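Local atomic coordinates of ricin B-like lectin (Macrolepiota procera, PDB entry 4IZX), a protein that binds carbohydrates through a beta-trefoil fold of the ricin B type, with the galactose unit of lactose held in a surface pocket. Residues 2-5 with 9-12; 34-37 with 41-44; 45-48 with 53-56; 70-75 with 104-109; 87-90 with 96-99. All coordinates share one frame; numbering follows the deposited sequence. Where two conformers were deposited one is given.

Contact 1: residues 2-5 with 9-12; sequences TQVS and TYKI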
# COMPACT_ATOMS: atom_id res chain seq x y z
N THR A 2 5.64 15.96 5.39
CA THR A 2 4.23 16.18 5.85
C THR A 2 3.74 15.03 6.69
O THR A 2 4.30 13.90 6.64
CB THR A 2 3.21 16.35 4.67
OG1 THR A 2 3.36 15.27 3.74
CG2 THR A 2 3.42 17.68 3.98
N GLN A 3 2.68 15.33 7.45
CA GLN A 3 2.23 14.44 8.49
C GLN A 3 1.22 13.42 8.00
O GLN A 3 0.68 13.54 6.97
CB GLN A 3 1.68 15.22 9.68
CG GLN A 3 1.98 14.46 10.94
CD GLN A 3 3.30 13.70 10.82
OE1 GLN A 3 4.38 14.34 10.80
NE2 GLN A 3 3.23 12.33 10.86
N VAL A 4 1.23 12.26 8.58
CA VAL A 4 0.26 11.25 8.32
C VAL A 4 -0.42 11.06 9.67
O VAL A 4 0.23 10.81 10.67
CB VAL A 4 0.95 9.99 7.81
CG1 VAL A 4 -0.01 8.82 7.80
CG2 VAL A 4 1.63 10.24 6.47
N SER A 5 -1.74 11.15 9.66
CA SER A 5 -2.55 11.16 10.89
C SER A 5 -3.67 10.18 10.80
O SER A 5 -4.39 10.15 9.79
CB SER A 5 -3.27 12.50 11.11
OG SER A 5 -2.45 13.50 11.62
N THR A 9 -7.22 10.59 5.18
CA THR A 9 -7.23 9.78 3.97
C THR A 9 -6.19 10.25 3.00
O THR A 9 -5.99 11.44 2.78
CB THR A 9 -8.65 9.85 3.36
OG1 THR A 9 -9.61 9.32 4.32
CG2 THR A 9 -8.78 9.08 2.07
N TYR A 10 -5.48 9.30 2.39
CA TYR A 10 -4.31 9.57 1.59
C TYR A 10 -4.29 8.75 0.31
O TYR A 10 -4.91 7.67 0.24
CB TYR A 10 -3.03 9.26 2.38
CG TYR A 10 -2.93 10.05 3.66
CD1 TYR A 10 -2.51 11.38 3.64
CD2 TYR A 10 -3.29 9.54 4.88
CE1 TYR A 10 -2.45 12.14 4.82
CE2 TYR A 10 -3.24 10.27 6.04
CZ TYR A 10 -2.84 11.59 6.00
OH TYR A 10 -2.78 12.29 7.18
N LYS A 11 -3.54 9.22 -0.69
CA LYS A 11 -3.10 8.41 -1.80
C LYS A 11 -1.67 7.96 -1.53
O LYS A 11 -0.90 8.65 -0.87
CB LYS A 11 -3.21 9.15 -3.12
CG LYS A 11 -2.37 10.41 -3.24
CD LYS A 11 -2.50 11.00 -4.64
CE LYS A 11 -2.01 12.41 -4.81
NZ LYS A 11 -0.63 12.62 -4.51
N ILE A 12 -1.33 6.80 -2.06
CA ILE A 12 -0.07 6.14 -1.77
C ILE A 12 0.62 5.87 -3.12
O ILE A 12 0.14 5.07 -3.92
CB ILE A 12 -0.25 4.85 -0.97
CG1 ILE A 12 -1.06 5.10 0.30
CG2 ILE A 12 1.11 4.29 -0.64
CD1 ILE A 12 -1.48 3.88 1.03

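Contact 2: residues 34-37 with 41-44; sequences YPYH and NQQW. With GAL (beta-D-galactopyranose), chain B.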
# COMPACT_ATOMS: atom_id res chain seq x y z
N TYR A 34 -1.82 1.85 -10.44
CA TYR A 34 -2.61 2.44 -11.49
C TYR A 34 -2.37 3.92 -11.51
O TYR A 34 -2.17 4.54 -10.45
CB TYR A 34 -4.10 2.13 -11.25
CG TYR A 34 -4.99 2.17 -12.49
CD1 TYR A 34 -5.13 1.05 -13.31
CD2 TYR A 34 -5.72 3.29 -12.79
CE1 TYR A 34 -6.00 1.05 -14.38
CE2 TYR A 34 -6.57 3.32 -13.87
CZ TYR A 34 -6.71 2.19 -14.67
OH TYR A 34 -7.64 2.20 -15.69
N PRO A 35 -2.45 4.57 -12.68
CA PRO A 35 -2.33 6.05 -12.70
C PRO A 35 -3.42 6.70 -11.84
O PRO A 35 -4.56 6.28 -11.85
CB PRO A 35 -2.46 6.39 -14.18
CG PRO A 35 -1.91 5.17 -14.88
CD PRO A 35 -2.45 4.01 -14.05
N TYR A 36 -3.05 7.76 -11.12
CA TYR A 36 -3.98 8.43 -10.23
C TYR A 36 -4.99 9.27 -10.99
O TYR A 36 -4.62 10.20 -11.72
CB TYR A 36 -3.21 9.35 -9.26
CG TYR A 36 -4.08 9.95 -8.19
CD1 TYR A 36 -4.75 9.13 -7.31
CD2 TYR A 36 -4.22 11.34 -8.06
CE1 TYR A 36 -5.54 9.67 -6.30
CE2 TYR A 36 -5.01 11.87 -7.08
CZ TYR A 36 -5.68 11.04 -6.20
OH TYR A 36 -6.50 11.50 -5.17
N HIS A 37 -6.26 9.02 -10.73
CA HIS A 37 -7.36 9.79 -11.30
C HIS A 37 -8.28 10.34 -10.21
O HIS A 37 -9.36 10.78 -10.54
CB HIS A 37 -8.13 8.98 -12.35
CG HIS A 37 -8.63 7.67 -11.86
ND1 HIS A 37 -9.79 7.56 -11.14
CD2 HIS A 37 -8.19 6.42 -12.07
CE1 HIS A 37 -9.96 6.29 -10.84
NE2 HIS A 37 -9.01 5.57 -11.38
N ASN A 41 -11.38 4.60 -4.95
CA ASN A 41 -10.67 3.33 -4.90
C ASN A 41 -9.15 3.50 -4.92
O ASN A 41 -8.42 2.51 -4.84
CB ASN A 41 -11.11 2.41 -6.04
CG ASN A 41 -10.74 2.94 -7.41
OD1 ASN A 41 -10.96 4.12 -7.71
ND2 ASN A 41 -10.13 2.11 -8.23
N GLN A 42 -8.67 4.74 -4.99
CA GLN A 42 -7.27 5.11 -4.94
C GLN A 42 -6.97 5.91 -3.66
O GLN A 42 -5.91 6.53 -3.56
CB GLN A 42 -6.89 5.88 -6.16
CG GLN A 42 -7.27 5.18 -7.45
CD GLN A 42 -6.76 5.91 -8.67
OE1 GLN A 42 -6.95 7.12 -8.80
NE2 GLN A 42 -6.13 5.19 -9.57
N GLN A 43 -7.91 5.91 -2.70
CA GLN A 43 -7.81 6.64 -1.47
C GLN A 43 -7.99 5.70 -0.31
O GLN A 43 -8.87 4.84 -0.32
CB GLN A 43 -8.85 7.78 -1.46
CG GLN A 43 -8.64 8.78 -2.59
CD GLN A 43 -9.62 9.92 -2.61
OE1 GLN A 43 -10.05 10.38 -3.70
NE2 GLN A 43 -9.93 10.42 -1.46
N TRP A 44 -7.21 5.92 0.75
CA TRP A 44 -7.07 5.00 1.87
C TRP A 44 -7.13 5.78 3.16
O TRP A 44 -6.32 6.69 3.38
CB TRP A 44 -5.74 4.22 1.75
CG TRP A 44 -5.69 3.43 0.48
CD1 TRP A 44 -5.14 3.82 -0.70
CD2 TRP A 44 -6.29 2.14 0.25
NE1 TRP A 44 -5.37 2.87 -1.66
CE2 TRP A 44 -6.07 1.83 -1.11
CE3 TRP A 44 -7.02 1.25 1.03
CZ2 TRP A 44 -6.54 0.65 -1.68
CZ3 TRP A 44 -7.47 0.07 0.47
CH2 TRP A 44 -7.24 -0.21 -0.87
C1 GAL B . -11.20 0.85 -13.10
C2 GAL B . -10.82 1.83 -12.03
C3 GAL B . -9.30 2.00 -11.99
C4 GAL B . -8.62 0.62 -11.90
C5 GAL B . -9.12 -0.23 -13.04
C6 GAL B . -8.50 -1.63 -13.06
O2 GAL B . -11.40 3.08 -12.32
O3 GAL B . -8.98 2.82 -10.87
O4 GAL B . -8.95 -0.02 -10.65
O5 GAL B . -10.53 -0.40 -12.95
O6 GAL B . -8.97 -2.35 -14.21

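Contact 3: residues 45-48 with 53-56; sequences TFNW and WTLR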
# COMPACT_ATOMS: atom_id res chain seq x y z
N THR A 45 -8.11 5.46 4.00
CA THR A 45 -8.32 6.12 5.27
C THR A 45 -7.52 5.37 6.32
O THR A 45 -7.69 4.18 6.55
CB THR A 45 -9.81 6.20 5.63
OG1 THR A 45 -10.58 6.73 4.58
CG2 THR A 45 -10.01 6.88 6.94
N PHE A 46 -6.54 6.08 6.90
CA PHE A 46 -5.64 5.50 7.86
C PHE A 46 -6.26 5.54 9.25
O PHE A 46 -6.85 6.55 9.64
CB PHE A 46 -4.32 6.29 7.88
CG PHE A 46 -3.38 6.00 6.75
CD1 PHE A 46 -3.78 5.96 5.41
CD2 PHE A 46 -2.04 5.80 7.02
CE1 PHE A 46 -2.88 5.71 4.39
CE2 PHE A 46 -1.13 5.57 5.99
CZ PHE A 46 -1.57 5.49 4.67
N ASN A 47 -6.01 4.50 10.03
CA ASN A 47 -6.37 4.45 11.44
C ASN A 47 -5.18 3.91 12.22
O ASN A 47 -4.63 2.86 11.86
CB ASN A 47 -7.60 3.57 11.72
CG ASN A 47 -8.04 3.61 13.17
OD1 ASN A 47 -8.16 4.68 13.73
ND2 ASN A 47 -8.28 2.44 13.76
N TRP A 48 -4.80 4.60 13.29
CA TRP A 48 -3.85 4.08 14.24
C TRP A 48 -4.61 3.37 15.33
O TRP A 48 -5.43 3.98 16.02
CB TRP A 48 -2.96 5.21 14.80
CG TRP A 48 -2.05 4.76 15.89
CD1 TRP A 48 -2.22 5.02 17.21
CD2 TRP A 48 -0.77 4.07 15.78
NE1 TRP A 48 -1.16 4.53 17.94
CE2 TRP A 48 -0.26 3.96 17.09
CE3 TRP A 48 -0.02 3.56 14.70
CZ2 TRP A 48 0.94 3.34 17.35
CZ3 TRP A 48 1.16 2.96 14.97
CH2 TRP A 48 1.65 2.86 16.29
N TRP A 53 -1.17 0.40 12.04
CA TRP A 53 -2.02 1.14 11.12
C TRP A 53 -2.92 0.21 10.36
O TRP A 53 -2.49 -0.86 9.88
CB TRP A 53 -1.19 1.92 10.11
CG TRP A 53 -0.32 2.95 10.69
CD1 TRP A 53 0.99 2.81 11.08
CD2 TRP A 53 -0.65 4.33 10.95
NE1 TRP A 53 1.48 4.01 11.56
CE2 TRP A 53 0.49 4.95 11.49
CE3 TRP A 53 -1.81 5.09 10.78
CZ2 TRP A 53 0.52 6.28 11.79
CZ3 TRP A 53 -1.78 6.42 11.12
CH2 TRP A 53 -0.63 6.98 11.61
N THR A 54 -4.18 0.60 10.17
CA THR A 54 -5.07 -0.05 9.23
C THR A 54 -5.41 0.94 8.13
O THR A 54 -5.46 2.16 8.37
CB THR A 54 -6.32 -0.64 9.91
OG1 THR A 54 -7.13 0.45 10.36
CG2 THR A 54 -5.94 -1.56 11.05
N LEU A 55 -5.66 0.41 6.94
CA LEU A 55 -5.91 1.23 5.74
C LEU A 55 -7.25 0.82 5.13
O LEU A 55 -7.39 -0.30 4.65
CB LEU A 55 -4.80 1.07 4.70
CG LEU A 55 -3.60 2.01 4.86
CD1 LEU A 55 -2.90 1.83 6.18
CD2 LEU A 55 -2.61 1.85 3.77
N ARG A 56 -8.24 1.70 5.22
CA ARG A 56 -9.59 1.39 4.78
C ARG A 56 -9.90 2.06 3.46
O ARG A 56 -9.71 3.27 3.30
CB ARG A 56 -10.61 1.82 5.84
CG ARG A 56 -12.05 1.47 5.49
CD ARG A 56 -13.03 2.22 6.37
NE ARG A 56 -13.97 1.33 7.04
CZ ARG A 56 -15.26 1.26 6.74
NH1 ARG A 56 -15.77 2.02 5.79
NH2 ARG A 56 -16.05 0.41 7.40
O HOH W 1 -8.51 2.25 8.64
O HOH W 2 -8.87 -0.06 12.33

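Contact 4: residues 70-75 with 104-109; sequences PADGTR and TNYNLD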
# COMPACT_ATOMS: atom_id res chain seq x y z
N PRO A 70 2.48 -14.41 4.87
CA PRO A 70 3.47 -13.60 4.20
C PRO A 70 4.60 -14.38 3.58
O PRO A 70 5.17 -15.30 4.20
CB PRO A 70 3.99 -12.70 5.31
CG PRO A 70 2.86 -12.57 6.25
CD PRO A 70 2.21 -13.92 6.22
N ALA A 71 4.94 -14.04 2.35
CA ALA A 71 5.95 -14.68 1.58
C ALA A 71 6.32 -13.73 0.43
O ALA A 71 5.57 -12.83 0.09
CB ALA A 71 5.47 -16.01 1.01
N ASP A 72 7.47 -13.97 -0.18
CA ASP A 72 7.79 -13.29 -1.40
C ASP A 72 6.75 -13.60 -2.45
O ASP A 72 6.51 -14.76 -2.79
CB ASP A 72 9.18 -13.70 -1.90
CG ASP A 72 10.31 -13.17 -1.08
OD1 ASP A 72 10.19 -12.17 -0.37
OD2 ASP A 72 11.42 -13.76 -1.23
N GLY A 73 6.08 -12.55 -2.93
CA GLY A 73 5.04 -12.70 -3.90
C GLY A 73 3.62 -12.80 -3.43
O GLY A 73 2.72 -12.78 -4.22
N THR A 74 3.39 -12.78 -2.13
CA THR A 74 2.03 -12.76 -1.59
C THR A 74 1.31 -11.55 -2.15
O THR A 74 1.82 -10.43 -2.10
CB THR A 74 2.06 -12.65 -0.06
OG1 THR A 74 2.66 -13.80 0.47
CG2 THR A 74 0.69 -12.50 0.56
N ARG A 75 0.11 -11.76 -2.67
CA ARG A 75 -0.69 -10.68 -3.24
C ARG A 75 -1.36 -9.83 -2.16
O ARG A 75 -1.87 -10.37 -1.18
CB ARG A 75 -1.79 -11.25 -4.15
CG ARG A 75 -1.33 -11.93 -5.42
CD ARG A 75 -2.44 -11.96 -6.47
NE ARG A 75 -3.71 -12.43 -5.93
CZ ARG A 75 -4.90 -11.91 -6.23
NH1 ARG A 75 -4.98 -10.90 -7.08
NH2 ARG A 75 -6.00 -12.41 -5.68
N THR A 104 7.75 -8.52 10.69
CA THR A 104 8.38 -9.29 9.63
C THR A 104 9.26 -8.35 8.82
O THR A 104 9.16 -7.11 8.92
CB THR A 104 7.36 -9.91 8.66
OG1 THR A 104 6.87 -8.94 7.74
CG2 THR A 104 6.20 -10.57 9.42
N ASN A 105 10.03 -8.96 7.91
CA ASN A 105 10.81 -8.21 6.94
C ASN A 105 10.11 -8.13 5.58
O ASN A 105 10.76 -7.77 4.60
CB ASN A 105 12.16 -8.90 6.76
CG ASN A 105 13.05 -8.73 7.96
OD1 ASN A 105 13.26 -7.62 8.45
ND2 ASN A 105 13.64 -9.82 8.41
N TYR A 106 8.81 -8.42 5.52
CA TYR A 106 8.05 -8.32 4.27
C TYR A 106 7.36 -7.00 4.17
O TYR A 106 6.60 -6.58 5.06
CB TYR A 106 7.01 -9.44 4.20
CG TYR A 106 7.61 -10.82 4.11
CD1 TYR A 106 8.26 -11.23 2.96
CD2 TYR A 106 7.49 -11.68 5.16
CE1 TYR A 106 8.87 -12.46 2.89
CE2 TYR A 106 8.04 -12.94 5.09
CZ TYR A 106 8.75 -13.30 3.96
OH TYR A 106 9.28 -14.56 3.90
N ASN A 107 7.65 -6.27 3.08
CA ASN A 107 7.05 -4.97 2.82
C ASN A 107 6.40 -4.91 1.45
O ASN A 107 6.71 -5.69 0.54
CB ASN A 107 8.00 -3.79 3.10
CG ASN A 107 9.27 -3.71 2.29
OD1 ASN A 107 10.13 -2.85 2.62
ND2 ASN A 107 9.44 -4.47 1.23
N LEU A 108 5.51 -3.93 1.28
CA LEU A 108 4.84 -3.74 0.01
C LEU A 108 5.83 -3.46 -1.08
O LEU A 108 6.74 -2.65 -0.95
CB LEU A 108 3.85 -2.55 0.10
CG LEU A 108 2.42 -2.94 0.48
CD1 LEU A 108 2.34 -3.60 1.84
CD2 LEU A 108 1.55 -1.71 0.46
N ASP A 109 5.58 -4.07 -2.25
CA ASP A 109 6.48 -4.11 -3.40
C ASP A 109 5.57 -4.04 -4.63
O ASP A 109 4.69 -4.88 -4.82
CB ASP A 109 7.28 -5.43 -3.28
CG ASP A 109 8.21 -5.72 -4.43
OD1 ASP A 109 7.72 -5.85 -5.58
OD2 ASP A 109 9.43 -5.83 -4.18
O HOH W 3 11.19 -15.12 1.89

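Contact 5: residues 87-90 with 96-99; sequences IWRD and AFRI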
# COMPACT_ATOMS: atom_id res chain seq x y z
N ILE A 87 4.31 1.01 9.53
CA ILE A 87 4.68 1.97 8.52
C ILE A 87 5.86 2.77 9.03
O ILE A 87 5.78 3.33 10.12
CB ILE A 87 3.50 2.88 8.15
CG1 ILE A 87 2.31 2.04 7.65
CG2 ILE A 87 3.94 3.91 7.12
CD1 ILE A 87 1.11 2.84 7.24
N TRP A 88 6.94 2.80 8.27
CA TRP A 88 8.16 3.47 8.69
C TRP A 88 8.69 4.31 7.57
O TRP A 88 8.55 3.96 6.40
CB TRP A 88 9.26 2.49 9.10
CG TRP A 88 8.83 1.53 10.17
CD1 TRP A 88 8.78 0.17 10.08
CD2 TRP A 88 8.37 1.87 11.49
NE1 TRP A 88 8.28 -0.36 11.24
CE2 TRP A 88 8.03 0.66 12.13
CE3 TRP A 88 8.22 3.07 12.20
CZ2 TRP A 88 7.49 0.63 13.43
CZ3 TRP A 88 7.69 3.04 13.48
CH2 TRP A 88 7.35 1.82 14.08
N ARG A 89 9.37 5.39 7.92
CA ARG A 89 10.12 6.13 6.89
C ARG A 89 11.20 5.23 6.30
O ARG A 89 11.85 4.45 7.00
CB ARG A 89 10.78 7.35 7.49
CG ARG A 89 9.81 8.37 7.99
CD ARG A 89 9.22 9.21 6.92
NE ARG A 89 8.34 10.22 7.48
CZ ARG A 89 7.75 11.19 6.78
NH1 ARG A 89 7.98 11.36 5.48
NH2 ARG A 89 6.85 11.97 7.38
N ASP A 90 11.43 5.34 4.99
CA ASP A 90 12.55 4.68 4.36
C ASP A 90 13.85 5.22 4.90
O ASP A 90 13.97 6.40 5.12
CB ASP A 90 12.50 4.89 2.84
CG ASP A 90 13.68 4.23 2.14
OD1 ASP A 90 13.79 2.99 2.22
OD2 ASP A 90 14.48 4.97 1.54
N ALA A 96 9.85 9.23 1.96
CA ALA A 96 9.09 8.08 1.57
C ALA A 96 8.97 7.08 2.70
O ALA A 96 9.66 7.19 3.71
CB ALA A 96 9.72 7.43 0.33
N PHE A 97 8.13 6.09 2.50
CA PHE A 97 7.75 5.11 3.48
C PHE A 97 7.85 3.69 2.93
O PHE A 97 7.74 3.45 1.73
CB PHE A 97 6.26 5.33 3.89
CG PHE A 97 6.02 6.64 4.58
CD1 PHE A 97 6.10 6.75 5.95
CD2 PHE A 97 5.67 7.76 3.87
CE1 PHE A 97 5.77 7.91 6.60
CE2 PHE A 97 5.38 8.94 4.50
CZ PHE A 97 5.42 9.01 5.87
N ARG A 98 7.98 2.76 3.87
CA ARG A 98 7.79 1.35 3.65
C ARG A 98 6.65 0.86 4.54
O ARG A 98 6.46 1.35 5.66
CB ARG A 98 9.07 0.57 3.96
CG ARG A 98 10.17 0.89 2.94
CD ARG A 98 11.49 0.30 3.35
NE ARG A 98 12.51 0.59 2.36
CZ ARG A 98 12.80 -0.16 1.32
NH1 ARG A 98 12.19 -1.32 1.15
NH2 ARG A 98 13.72 0.23 0.45
N ILE A 99 5.91 -0.13 4.05
CA ILE A 99 4.72 -0.64 4.71
C ILE A 99 4.94 -2.13 4.90
O ILE A 99 5.05 -2.88 3.91
CB ILE A 99 3.47 -0.31 3.89
CG1 ILE A 99 3.31 1.22 3.68
CG2 ILE A 99 2.23 -0.89 4.56
CD1 ILE A 99 2.19 1.61 2.73
O HOH W 4 16.21 1.99 1.41

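Contact 1: residues 2-5 with 9-12
The backbone N-H of Ser-5 is given to the phenolic oxygen of Tyr-10, with 2.9 Å between Ser-5 N and Tyr-10 OH and an angle of 150° at the hydrogen. The same hydroxyl lies 3.4 Å from Val-4 CA, so the N-terminal segment passes across the end of the tyrosine and touches it mainly with main-chain atoms. Ser-5 O lies in the plane of the ring at its edge, 3.9 Å from Tyr-10 CE2. A methyl of Val-4 completes the meeting: CG1 comes to 4.0 Å from Tyr-10 CE2, carried there because it stands anti to the backbone N (chi1 168°). Valine suits this place because its branches can touch the tyrosine and also Ile-137 and Phe-46. Tyrosine suits the strand position because its ring can be buried while its hydroxyl, at the far end, still accepts a bond from the backbone of an irregular segment. Gln-3 NE2 makes a weak hydrogen bond of 3.4 Å to Val-4 O of its own segment, and the Gln-3 side chain lies beside a bound benzamidine. Elsewhere the Tyr-10 ring meets Phe-46 edge to face and touches Ile-137, which places it between strands 44-48 and 135-138. The arrangement is that of an irregular N-terminal segment laid against the first strand, 9-14, of a beta-trefoil.

Contact 2: residues 34-37 with 41-44
The backbones of 34-37 and 41-44 belong to one loop between strands 31-34 and 44-48 and approach without strand pairing, nearest at Tyr-36 and Gln-42, whose CA atoms are 7.1 Å apart. Gln-42 bridges the gap with its side-chain amide. Its OE1 receives the backbone N-H of His-37 on an in-plane lone pair (His-37 N to Gln-42 OE1 2.8 Å), while its NE2 donates to the carbonyl of Pro-35 (Gln-42 NE2 to Pro-35 O 3.0 Å) from above the carbonyl plane. Glutamine suits this buried place because one flat group both gives and accepts; NE2 also bonds Asp-22. The amide, so fixed, stacks on one face of the His-37 imidazole, planes 28° apart, with OE1 opposite the ring centre. His-37 CG stands between its backbone N and carbonyl carbon (chi1 54°), which lays the ring against the amide and leaves NE2 to donate to galactose O3 at 2.8 Å. Asn-41 ND2 donates to that same O3 at 3.0 Å. The Tyr-34 ring supplies an apolar floor, with galactose C4 3.5 Å above its centre. Asp-22 and Gly-25 complete the grip on the sugar. An aromatic platform under galactose, with polar groups around it, is characteristic of sugar sites in ricin B-type lectins.

Contact 3: residues 45-48 with 53-56
Thr-45 and Arg-56, and likewise Asn-47 and Thr-54, each exchange two backbone hydrogen bonds, with Thr-45 N to Arg-56 O at 2.8 Å and Thr-54 N to Asn-47 O at 2.9 Å. CA-H groups of Phe-46, Leu-55 and Trp-53 also approach carbonyls of these hydrogen-bonded pairs, closest Trp-53 CA to Asn-47 O at 3.2 Å. This is an antiparallel beta hairpin of the beta-trefoil, its strand directions 156° apart.

Aromatic contacts dominate the face bearing Phe-46, Leu-55 and the tryptophans. Trp-48 turns its edge to the face of Trp-53, with CE3 3.5 Å above that ring's plane and offset toward its rim, and Phe-46 meets the same indole in an offset edge-to-face pair, planes at 69°. Large flat rings suit this face because one indole can receive both edges. Leu-55 CD1 sits over the centre of the Phe-46 ring, 4.0 Å above it, in a CH-pi contact.

Polar contacts take the face of Thr-45, Asn-47 and Thr-54. Thr-54 places OG1 between its backbone N and carbonyl carbon (chi1 68°), where the hydroxyl meets two waters: one also bonds Thr-45 O, and the other, 2.7 Å from OG1, accepts from Asn-47 ND2.

Contact 4: residues 70-75 with 104-109
Tyr-106 reaches from its strand to the loop 70-75, and its side chain carries this contact almost alone. CB leaves the backbone toward the loop, and CG stands beside the backbone N, anti to the carbonyl carbon (chi1 -66°), a setting that lays the ring flat against the main chain of Pro-70 and Ala-71. On one flank of the ring CD2 meets Pro-70 CB at 3.6 Å, and CE2 comes to 3.8 Å from Pro-70 O. On the other flank CD1 and CE1 both approach Asp-72 OD1, CE1 to 3.5 Å; this oxygen lies in the ring plane at its edge, with the carboxylate turned almost square to the ring (82°). Aromatic C-H groups carry slight positive charge, a plausible match for it; the same OD1 accepts a hydrogen bond from Trp-126 N. Across the face lie Pro-70 C, toward the rim, and Ala-71 N, over the centre, while CZ comes near Ala-71 CA. At the tip, Tyr-106 OH is hydrogen-bonded to a water, which donates a weak bond to Asp-72 OD2. Tyrosine suits the place because its flat ring packs on the chain while its hydroxyl still finds water. Proline offers an apolar CB to the ring, and Gly-73 takes the positive phi of the type II turn from Ala-71 to Thr-74. Just before the tyrosine, Thr-104 OG1 accepts from Tyr-106 N in an ST turn. The loop between strands 63-66 and 76-79 thus lies against the start of strand 106-110, with Leu-124 of strand 120-126 touching Pro-70 and bonding the turn's backbone.

Contact 5: residues 87-90 with 96-99
A largely buried beta hairpin of the beta-trefoil joins residues 87-90 with 96-99, its antiparallel strands 86-89 and 97-100 forming a pair. Trp-88 and Arg-98 are its hydrogen-bonded pair, with Arg-98 N 2.9 Å from Trp-88 O, and Asp-90 N extends the pairing by bonding Ala-96 O at the same length. Apolar side chains lie to one side: Ile-87 runs beside Ile-99, and its CG2 touches Phe-97 CD1 at 3.8 Å. Beta-branched isoleucines suit the extended backbone and pack side by side on one face.

At the end of the strand, Arg-89 bends at chi2 (-79°), bringing its chain back over Phe-97. CD makes a CH-pi contact with the ring, and Phe-97 CZ lies 3.3 Å above the middle of the guanidinium, the two planes 30° apart. Both residues line the benzamidine pocket, and Arg-89 NH2 also bonds Thr-2 O.

Arg-98 carries the buried charge. Its NH1 donates to Gln-133 and Asn-107 and its NH2 to Trp-128 O. A carboxylate suits Asp-90 because it balances this guanidinium while OD2 receives Asn-93 N. NH2 adds a weak bond to OD1, and a water bridges the two. The main bond of the salt bridge has Asp-90 OD1 in the guanidinium plane, 2.7 Å from Arg-98 NE and met on the anti side.

Of the five, only contact 2 touches the galactose; the others lie elsewhere in the trefoil. Contact 1 is joined to contact 2 by Tyr-10 N and Trp-44 O, 2.9 Å apart, and to contact 3 by Thr-9 OG1 and Thr-45 OG1, 2.8 Å apart. Contacts 3 and 5 meet where Ile-87 CD1 packs 3.7 Å from Trp-53 CG; with contact 1 they supply the residues round the benzamidine, a molecule probably from the crystallisation liquor. A probable backbone hydrogen bond, Leu-108 N to Ile-99 O at 2.9 Å, ties contact 5 to contact 4. Contact 4 lies across the chain's centre from contact 2, their centres about 21 Å apart.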